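Local coordinates for protein type III effector HopA1 (PDB 4RSX) that is a type III effector of Pseudomonas syringae pv. tomato, here without its N-terminal part, probably delivered into plant cells to act on host signalling, at residues Q48-H53 and Y122-T127; T54-N59 and N81-I86; T68-S73 and K93-R98. All blocks are in the same frame, centred on the assembly; numbering follows the deposited sequence.

Contact 1: residues Q48-H53 and Y122-T127; sequences QEEFLH and YATQLT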
# COMPACT_ATOMS: atom_id res chain seq x y z
N GLN A 48 -6.01 15.10 13.49
CA GLN A 48 -4.72 14.42 13.69
C GLN A 48 -4.55 13.92 15.12
O GLN A 48 -4.18 12.76 15.36
CB GLN A 48 -3.56 15.35 13.29
CG GLN A 48 -3.59 15.71 11.79
CD GLN A 48 -2.47 16.65 11.35
OE1 GLN A 48 -1.32 16.53 11.79
NE2 GLN A 48 -2.80 17.57 10.45
N GLU A 49 -4.84 14.78 16.08
CA GLU A 49 -4.74 14.41 17.47
C GLU A 49 -5.70 13.27 17.83
O GLU A 49 -5.34 12.36 18.58
CB GLU A 49 -4.96 15.63 18.37
CG GLU A 49 -3.85 16.68 18.24
CD GLU A 49 -2.53 16.24 18.89
OE1 GLU A 49 -2.54 15.26 19.67
OE2 GLU A 49 -1.48 16.88 18.63
N GLU A 50 -6.92 13.32 17.30
CA GLU A 50 -7.90 12.24 17.49
C GLU A 50 -7.33 10.93 16.91
O GLU A 50 -7.53 9.85 17.47
CB GLU A 50 -9.23 12.62 16.81
CG GLU A 50 -10.34 11.55 16.93
CD GLU A 50 -11.51 11.79 15.96
OE1 GLU A 50 -11.43 12.72 15.13
OE2 GLU A 50 -12.51 11.03 16.02
N PHE A 51 -6.61 11.05 15.80
CA PHE A 51 -6.01 9.89 15.16
C PHE A 51 -4.98 9.23 16.10
O PHE A 51 -5.05 8.03 16.37
CB PHE A 51 -5.35 10.30 13.84
CG PHE A 51 -4.83 9.14 13.05
CD1 PHE A 51 -5.65 8.50 12.13
CD2 PHE A 51 -3.54 8.68 13.23
CE1 PHE A 51 -5.19 7.41 11.40
CE2 PHE A 51 -3.06 7.59 12.50
CZ PHE A 51 -3.89 6.95 11.59
N LEU A 52 -4.04 10.02 16.60
CA LEU A 52 -3.04 9.50 17.54
C LEU A 52 -3.69 8.90 18.78
O LEU A 52 -3.29 7.83 19.25
CB LEU A 52 -2.03 10.58 17.93
CG LEU A 52 -1.23 11.10 16.75
CD1 LEU A 52 -0.18 12.08 17.22
CD2 LEU A 52 -0.59 9.94 16.00
N HIS A 53 -4.71 9.57 19.31
CA HIS A 53 -5.37 9.05 20.50
C HIS A 53 -6.08 7.73 20.24
O HIS A 53 -6.22 6.90 21.15
CB HIS A 53 -6.30 10.10 21.14
CG HIS A 53 -5.57 11.03 22.07
ND1 HIS A 53 -5.37 10.75 23.40
CD2 HIS A 53 -4.96 12.23 21.83
CE1 HIS A 53 -4.68 11.73 23.96
NE2 HIS A 53 -4.42 12.64 23.03
N TYR A 122 -11.65 10.71 7.26
CA TYR A 122 -12.13 9.39 7.65
C TYR A 122 -11.01 8.42 8.02
O TYR A 122 -11.28 7.24 8.25
CB TYR A 122 -13.02 8.79 6.56
CG TYR A 122 -14.37 9.44 6.54
CD1 TYR A 122 -15.36 9.04 7.43
CD2 TYR A 122 -14.65 10.48 5.67
CE1 TYR A 122 -16.61 9.65 7.44
CE2 TYR A 122 -15.89 11.09 5.67
CZ TYR A 122 -16.86 10.67 6.56
OH TYR A 122 -18.09 11.28 6.56
N ALA A 123 -9.77 8.90 8.09
CA ALA A 123 -8.64 8.01 8.38
C ALA A 123 -8.81 7.24 9.69
O ALA A 123 -8.57 6.03 9.75
CB ALA A 123 -7.34 8.77 8.37
N THR A 124 -9.24 7.94 10.74
CA THR A 124 -9.42 7.33 12.05
C THR A 124 -10.44 6.20 11.99
O THR A 124 -10.19 5.10 12.49
CB THR A 124 -9.82 8.40 13.09
OG1 THR A 124 -8.74 9.32 13.26
CG2 THR A 124 -10.13 7.77 14.42
N GLN A 125 -11.58 6.47 11.38
CA GLN A 125 -12.60 5.44 11.18
C GLN A 125 -12.04 4.24 10.42
O GLN A 125 -12.29 3.09 10.79
CB GLN A 125 -13.80 6.01 10.42
CG GLN A 125 -14.78 6.79 11.27
CD GLN A 125 -16.16 6.88 10.63
OE1 GLN A 125 -16.71 7.97 10.47
NE2 GLN A 125 -16.73 5.73 10.28
N LEU A 126 -11.30 4.50 9.34
CA LEU A 126 -10.71 3.40 8.57
C LEU A 126 -9.77 2.58 9.44
O LEU A 126 -9.80 1.34 9.40
CB LEU A 126 -9.96 3.93 7.35
CG LEU A 126 -9.18 2.89 6.53
CD1 LEU A 126 -10.11 1.81 6.05
CD2 LEU A 126 -8.48 3.55 5.35
N THR A 127 -8.97 3.28 10.25
CA THR A 127 -7.96 2.60 11.07
C THR A 127 -8.64 1.64 12.05
O THR A 127 -8.19 0.51 12.25
CB THR A 127 -7.06 3.60 11.80
OG1 THR A 127 -6.31 4.34 10.83
CG2 THR A 127 -6.08 2.89 12.72
O HOH W 1 -9.35 11.90 13.16
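Ala123 O is gripped twice by Thr127, through its backbone N at 2.8 Å and its hydroxyl OG1 at 3.0 Å, and both residues press on the ring of Phe51. The hydroxyl bond reaches the oxygen from above the carbonyl plane, 43° out of it. Because Thr127 OG1 stands beside its own backbone N, anti to the carbonyl carbon, it can reach back one turn to Ala123 and still lie 3.3 Å from Phe51 CE1. The ring gets to this place because Phe51 CG is anti to the backbone N (chi1 -174°). It then slides past Thr124 in the opposite direction and meets Thr127 crosswise. Ala123 CB approaches the same ring carbon, Phe51 CE1, at 4.0 Å.

This is a near-parallel helix pair: the segments of helices 45-58 and 123-136 run 9.6 Å apart at an angle of 15°, and both helices pack on the antiparallel sheet of this alpha/beta fold. Phe51 and Thr127 each touch Val145 of strand 140-146, while Thr127 also reaches Ile99 of the neighbouring strand.

Nearer the surface, Thr124 OG1 lies at the rim of the Phe51 ring, close to its plane and 3.4 Å from CD1. Thr124 OG1 also donates to a water 2.7 Å away, and this water in turn donates to Glu50 OE1 at 3.0 Å, joining the exposed carboxylate to the buried threonine. The other carboxylate oxygen, Glu50 OE2, comes within 4.3 Å of the methyl carbon Thr124 CG2.

Contact 2: residues T54-N59 and N81-I86; sequences TLKALN and NLDKYI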
# COMPACT_ATOMS: atom_id res chain seq x y z
N THR A 54 -6.51 7.52 19.01
CA THR A 54 -7.21 6.29 18.65
C THR A 54 -6.22 5.15 18.55
O THR A 54 -6.51 4.04 18.99
CB THR A 54 -7.94 6.45 17.32
OG1 THR A 54 -8.92 7.48 17.44
CG2 THR A 54 -8.62 5.14 16.91
N LEU A 55 -5.06 5.43 17.95
CA LEU A 55 -3.97 4.46 17.90
C LEU A 55 -3.68 3.93 19.30
O LEU A 55 -3.67 2.72 19.52
CB LEU A 55 -2.70 5.09 17.30
CG LEU A 55 -2.66 5.43 15.80
CD1 LEU A 55 -1.26 5.90 15.38
CD2 LEU A 55 -3.11 4.24 14.96
N LYS A 56 -3.50 4.84 20.26
CA LYS A 56 -3.22 4.45 21.65
C LYS A 56 -4.37 3.68 22.27
O LYS A 56 -4.16 2.73 23.02
CB LYS A 56 -2.87 5.67 22.50
CG LYS A 56 -1.56 6.34 22.11
CD LYS A 56 -1.24 7.53 23.03
CE LYS A 56 -2.15 8.71 22.77
NZ LYS A 56 -1.77 9.92 23.56
N ALA A 57 -5.60 4.08 21.94
CA ALA A 57 -6.79 3.38 22.42
C ALA A 57 -6.94 1.98 21.81
O ALA A 57 -7.50 1.07 22.43
CB ALA A 57 -8.03 4.20 22.14
N LEU A 58 -6.45 1.82 20.58
CA LEU A 58 -6.57 0.54 19.88
C LEU A 58 -5.50 -0.45 20.35
O LEU A 58 -5.75 -1.65 20.48
CB LEU A 58 -6.45 0.76 18.36
CG LEU A 58 -7.72 1.30 17.71
CD1 LEU A 58 -7.44 1.74 16.29
CD2 LEU A 58 -8.79 0.23 17.77
N ASN A 59 -4.32 0.10 20.60
CA ASN A 59 -3.16 -0.66 21.05
C ASN A 59 -3.41 -1.47 22.32
O ASN A 59 -3.74 -0.91 23.38
CB ASN A 59 -2.02 0.32 21.30
CG ASN A 59 -0.72 -0.38 21.65
OD1 ASN A 59 -0.37 -1.40 21.06
ND2 ASN A 59 -0.00 0.18 22.62
N ASN A 81 6.55 0.80 22.93
CA ASN A 81 5.91 1.77 23.82
C ASN A 81 5.25 2.89 23.03
O ASN A 81 5.81 3.97 22.85
CB ASN A 81 6.90 2.35 24.84
CG ASN A 81 6.21 3.11 25.97
OD1 ASN A 81 5.06 3.56 25.84
ND2 ASN A 81 6.91 3.25 27.09
N LEU A 82 4.04 2.61 22.56
CA LEU A 82 3.35 3.53 21.66
C LEU A 82 3.15 4.91 22.28
O LEU A 82 3.48 5.93 21.66
CB LEU A 82 2.00 2.93 21.25
CG LEU A 82 1.25 3.77 20.22
CD1 LEU A 82 2.13 3.98 19.00
CD2 LEU A 82 -0.08 3.13 19.85
N ASP A 83 2.66 4.93 23.52
CA ASP A 83 2.31 6.19 24.18
C ASP A 83 3.51 7.12 24.32
O ASP A 83 3.39 8.33 24.14
CB ASP A 83 1.66 5.93 25.54
CG ASP A 83 0.33 5.19 25.43
OD1 ASP A 83 0.02 4.67 24.33
OD2 ASP A 83 -0.40 5.11 26.44
N LYS A 84 4.67 6.54 24.61
CA LYS A 84 5.90 7.32 24.77
C LYS A 84 6.40 7.89 23.45
O LYS A 84 6.81 9.05 23.40
CB LYS A 84 7.01 6.48 25.42
CG LYS A 84 8.24 7.28 25.84
CD LYS A 84 9.36 6.38 26.37
CE LYS A 84 10.45 7.18 27.08
NZ LYS A 84 11.10 8.19 26.20
N TYR A 85 6.35 7.09 22.38
CA TYR A 85 6.76 7.57 21.06
C TYR A 85 5.90 8.76 20.61
O TYR A 85 6.41 9.77 20.12
CB TYR A 85 6.71 6.43 20.02
CG TYR A 85 7.12 6.87 18.62
CD1 TYR A 85 8.46 6.85 18.24
CD2 TYR A 85 6.17 7.31 17.69
CE1 TYR A 85 8.84 7.25 16.97
CE2 TYR A 85 6.55 7.72 16.40
CZ TYR A 85 7.89 7.68 16.06
OH TYR A 85 8.30 8.08 14.80
N ILE A 86 4.58 8.64 20.76
CA ILE A 86 3.67 9.70 20.33
C ILE A 86 3.91 10.97 21.15
O ILE A 86 3.84 12.09 20.63
CB ILE A 86 2.19 9.24 20.44
CG1 ILE A 86 1.92 8.14 19.40
CG2 ILE A 86 1.23 10.42 20.23
CD1 ILE A 86 0.50 7.62 19.40
O HOH W 2 -1.41 2.37 24.23
O HOH W 3 1.05 9.80 24.50
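Leu82 CD2 pushes into the last turn of helix 45-58, where it meets Leu55 O at 3.6 Å and Asn59 CB at 3.7 Å. The two short helical segments form an antiparallel pair, at 167° and with axes 10.2 Å apart, and the pair lies over the edge of the sheet: Leu55 and Leu82 both touch Val66 and Tyr97. Leu82 and Asn59 slide past each other in opposite directions, and Asn59 OD1 is tied to Val66 N on the edge strand.

On this inner side the packing is close, Leu82 CD2 lying against a backbone oxygen and the Asn59 side chain. The stem of Lys56 is held closely too: its CG rests against Ile86 CD1 at 3.6 Å and passes Asp83 OD1 at 3.2 Å. Toward solvent, water takes over. The Lys56 chain bends at chi3 (-72°), which sets CE; NZ lies 5.6 Å from Asp83 OD1, the opposite charges near but not in direct contact. One water bridges the helices instead, donating to Asp83 OD1 at 2.7 Å and to Lys56 O, and accepting from Asn59 ND2. A second water accepts from Lys56 NZ at 3.0 Å and donates to Asp83 O.

Contact 3: residues T68-S73 and K93-R98; sequences TQDHDS and KRFFYR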
# COMPACT_ATOMS: atom_id res chain seq x y z
N THR A 68 5.03 1.86 16.17
CA THR A 68 5.66 2.75 15.20
C THR A 68 6.55 1.92 14.29
O THR A 68 7.06 0.87 14.71
CB THR A 68 6.50 3.87 15.87
OG1 THR A 68 7.12 4.68 14.85
CG2 THR A 68 7.58 3.28 16.80
N GLN A 69 6.72 2.37 13.05
CA GLN A 69 7.65 1.73 12.13
C GLN A 69 8.94 2.53 11.98
O GLN A 69 9.78 2.21 11.13
CB GLN A 69 7.01 1.52 10.75
CG GLN A 69 6.01 0.37 10.69
CD GLN A 69 5.75 -0.12 9.25
OE1 GLN A 69 5.08 -1.13 9.04
NE2 GLN A 69 6.29 0.61 8.28
N ASP A 70 9.09 3.57 12.79
CA ASP A 70 10.32 4.35 12.88
C ASP A 70 11.55 3.42 12.98
O ASP A 70 11.61 2.58 13.89
CB ASP A 70 10.23 5.27 14.11
CG ASP A 70 11.53 5.98 14.40
OD1 ASP A 70 12.10 6.62 13.49
OD2 ASP A 70 12.00 5.89 15.56
N HIS A 71 12.51 3.56 12.06
CA HIS A 71 13.66 2.64 12.00
C HIS A 71 14.49 2.61 13.28
O HIS A 71 14.86 1.53 13.77
CB HIS A 71 14.56 2.95 10.80
CG HIS A 71 15.84 2.16 10.77
ND1 HIS A 71 15.88 0.79 10.60
CD2 HIS A 71 17.14 2.56 10.89
CE1 HIS A 71 17.14 0.38 10.61
NE2 HIS A 71 17.92 1.43 10.79
N ASP A 72 14.79 3.79 13.82
CA ASP A 72 15.56 3.92 15.05
C ASP A 72 14.88 3.20 16.22
O ASP A 72 15.53 2.45 16.97
CB ASP A 72 15.78 5.40 15.39
CG ASP A 72 16.86 5.62 16.46
OD1 ASP A 72 17.15 4.70 17.26
OD2 ASP A 72 17.41 6.74 16.49
N SER A 73 13.57 3.43 16.37
CA SER A 73 12.78 2.76 17.41
C SER A 73 12.81 1.25 17.23
O SER A 73 13.06 0.51 18.18
CB SER A 73 11.32 3.24 17.40
OG SER A 73 11.22 4.64 17.55
N LYS A 93 3.41 12.43 13.94
CA LYS A 93 2.31 12.73 13.03
C LYS A 93 2.65 12.37 11.58
O LYS A 93 1.79 12.43 10.70
CB LYS A 93 1.93 14.22 13.11
CG LYS A 93 1.30 14.63 14.44
CD LYS A 93 0.91 16.12 14.46
CE LYS A 93 0.15 16.46 15.75
NZ LYS A 93 0.31 17.88 16.20
N ARG A 94 3.90 11.98 11.34
CA ARG A 94 4.38 11.84 9.96
C ARG A 94 4.73 10.41 9.55
O ARG A 94 4.53 10.02 8.40
CB ARG A 94 5.62 12.72 9.72
CG ARG A 94 5.52 14.15 10.27
CD ARG A 94 5.17 15.15 9.18
NE ARG A 94 6.07 15.04 8.03
CZ ARG A 94 5.94 15.75 6.90
NH1 ARG A 94 4.95 16.62 6.77
NH2 ARG A 94 6.81 15.58 5.91
N PHE A 95 5.27 9.64 10.48
CA PHE A 95 5.80 8.32 10.14
C PHE A 95 4.69 7.27 10.05
O PHE A 95 3.54 7.55 10.37
CB PHE A 95 6.88 7.90 11.14
CG PHE A 95 8.22 8.58 10.90
CD1 PHE A 95 8.40 9.44 9.82
CD2 PHE A 95 9.30 8.34 11.75
CE1 PHE A 95 9.63 10.07 9.59
CE2 PHE A 95 10.54 8.96 11.53
CZ PHE A 95 10.70 9.83 10.45
N PHE A 96 5.06 6.07 9.60
CA PHE A 96 4.10 4.96 9.51
C PHE A 96 3.89 4.24 10.84
O PHE A 96 4.81 4.12 11.64
CB PHE A 96 4.59 3.92 8.50
CG PHE A 96 4.26 4.25 7.09
CD1 PHE A 96 2.99 4.01 6.59
CD2 PHE A 96 5.22 4.80 6.25
CE1 PHE A 96 2.68 4.31 5.27
CE2 PHE A 96 4.92 5.11 4.94
CZ PHE A 96 3.65 4.86 4.45
N TYR A 97 2.67 3.75 11.05
CA TYR A 97 2.39 2.84 12.16
C TYR A 97 1.91 1.51 11.60
O TYR A 97 1.19 1.46 10.60
CB TYR A 97 1.32 3.44 13.06
CG TYR A 97 1.73 4.72 13.74
CD1 TYR A 97 2.18 4.72 15.05
CD2 TYR A 97 1.66 5.95 13.08
CE1 TYR A 97 2.56 5.89 15.69
CE2 TYR A 97 2.04 7.13 13.71
CZ TYR A 97 2.49 7.08 15.02
OH TYR A 97 2.88 8.23 15.67
N ARG A 98 2.30 0.41 12.23
CA ARG A 98 1.71 -0.86 11.82
C ARG A 98 0.71 -1.31 12.86
O ARG A 98 0.85 -1.01 14.05
CB ARG A 98 2.75 -1.95 11.54
CG ARG A 98 3.81 -2.11 12.59
CD ARG A 98 4.72 -3.29 12.25
NE ARG A 98 5.22 -3.24 10.88
CZ ARG A 98 5.71 -4.29 10.22
NH1 ARG A 98 5.74 -5.48 10.82
NH2 ARG A 98 6.15 -4.17 8.98
O HOH W 4 5.04 6.21 13.49
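Arg98 NE donates to Gln69 OE1 at 2.8 Å in a fairly straight bond (160° at the hydrogen), with the oxygen close to the guanidinium plane. Arg98 NH2 adds a weak bond to Gln69 OE1 at 3.2 Å; the oxygen sits at the guanidinium edge. Arg98 CG lies between the backbone N and the carbonyl carbon (chi1 48°), and the chain bends again at chi3, while Gln69 reaches out extended beyond CG; the two side chains cross at about a right angle.

Behind them, Gln69 N donates to Phe96 O at 2.9 Å. Phe96 O takes a second bond, from a water at 2.8 Å that also pairs with Thr68 OG1. This water lies over the centre of one face of the Tyr97 ring, 3.0 Å above its plane. Thr68 OG1 also accepts from Asp70 N, an ST turn, just before Asp70 starts the next helix as its N-cap: OD2 accepts from Ser73 N.

Further out, Asp70 OD1 meets the edge of the Phe95 ring near its plane, 3.4 Å from CE2, with carboxylate and ring planes 22° apart. Thr68 and Tyr97 form an antiparallel non-hydrogen-bonded pair, their CA atoms 4.5 Å apart, and Thr68 CA packs obliquely against Tyr97 CD1.

Strand 64-68 is an outermost strand of the sheet and runs antiparallel to strand 96-101. On the other side of strand 96-101, Phe96 makes a cation-pi contact with Lys144 of strand 140-146. Tyr97 packs on Leu52 and Leu55 of helix 45-58, its OH bonded to Ala92 O, and Tyr85 of helix 82-88 touches Thr68, Asp70 and Phe95.

Following the chain, helix 45-58 comes first and supplies one side of both contact 1 and contact 2. Contact 2 closes a short loop when helix 82-88 returns to the end of that helix. Contact 3 starts inside this loop, at 68-73, and closes outside it at 93-98, so contacts 2 and 3 cross; Tyr85 joins them. Both are nested in the long loop that contact 1 closes when helix 123-136 arrives. The salt bridge from Glu49 to Lys93 links contacts 1 and 3. Together the three tie helices 45-58, 82-88 and 123-136 to one another and to the strands at one end of the sheet, 64-68, 96-101 and 140-146.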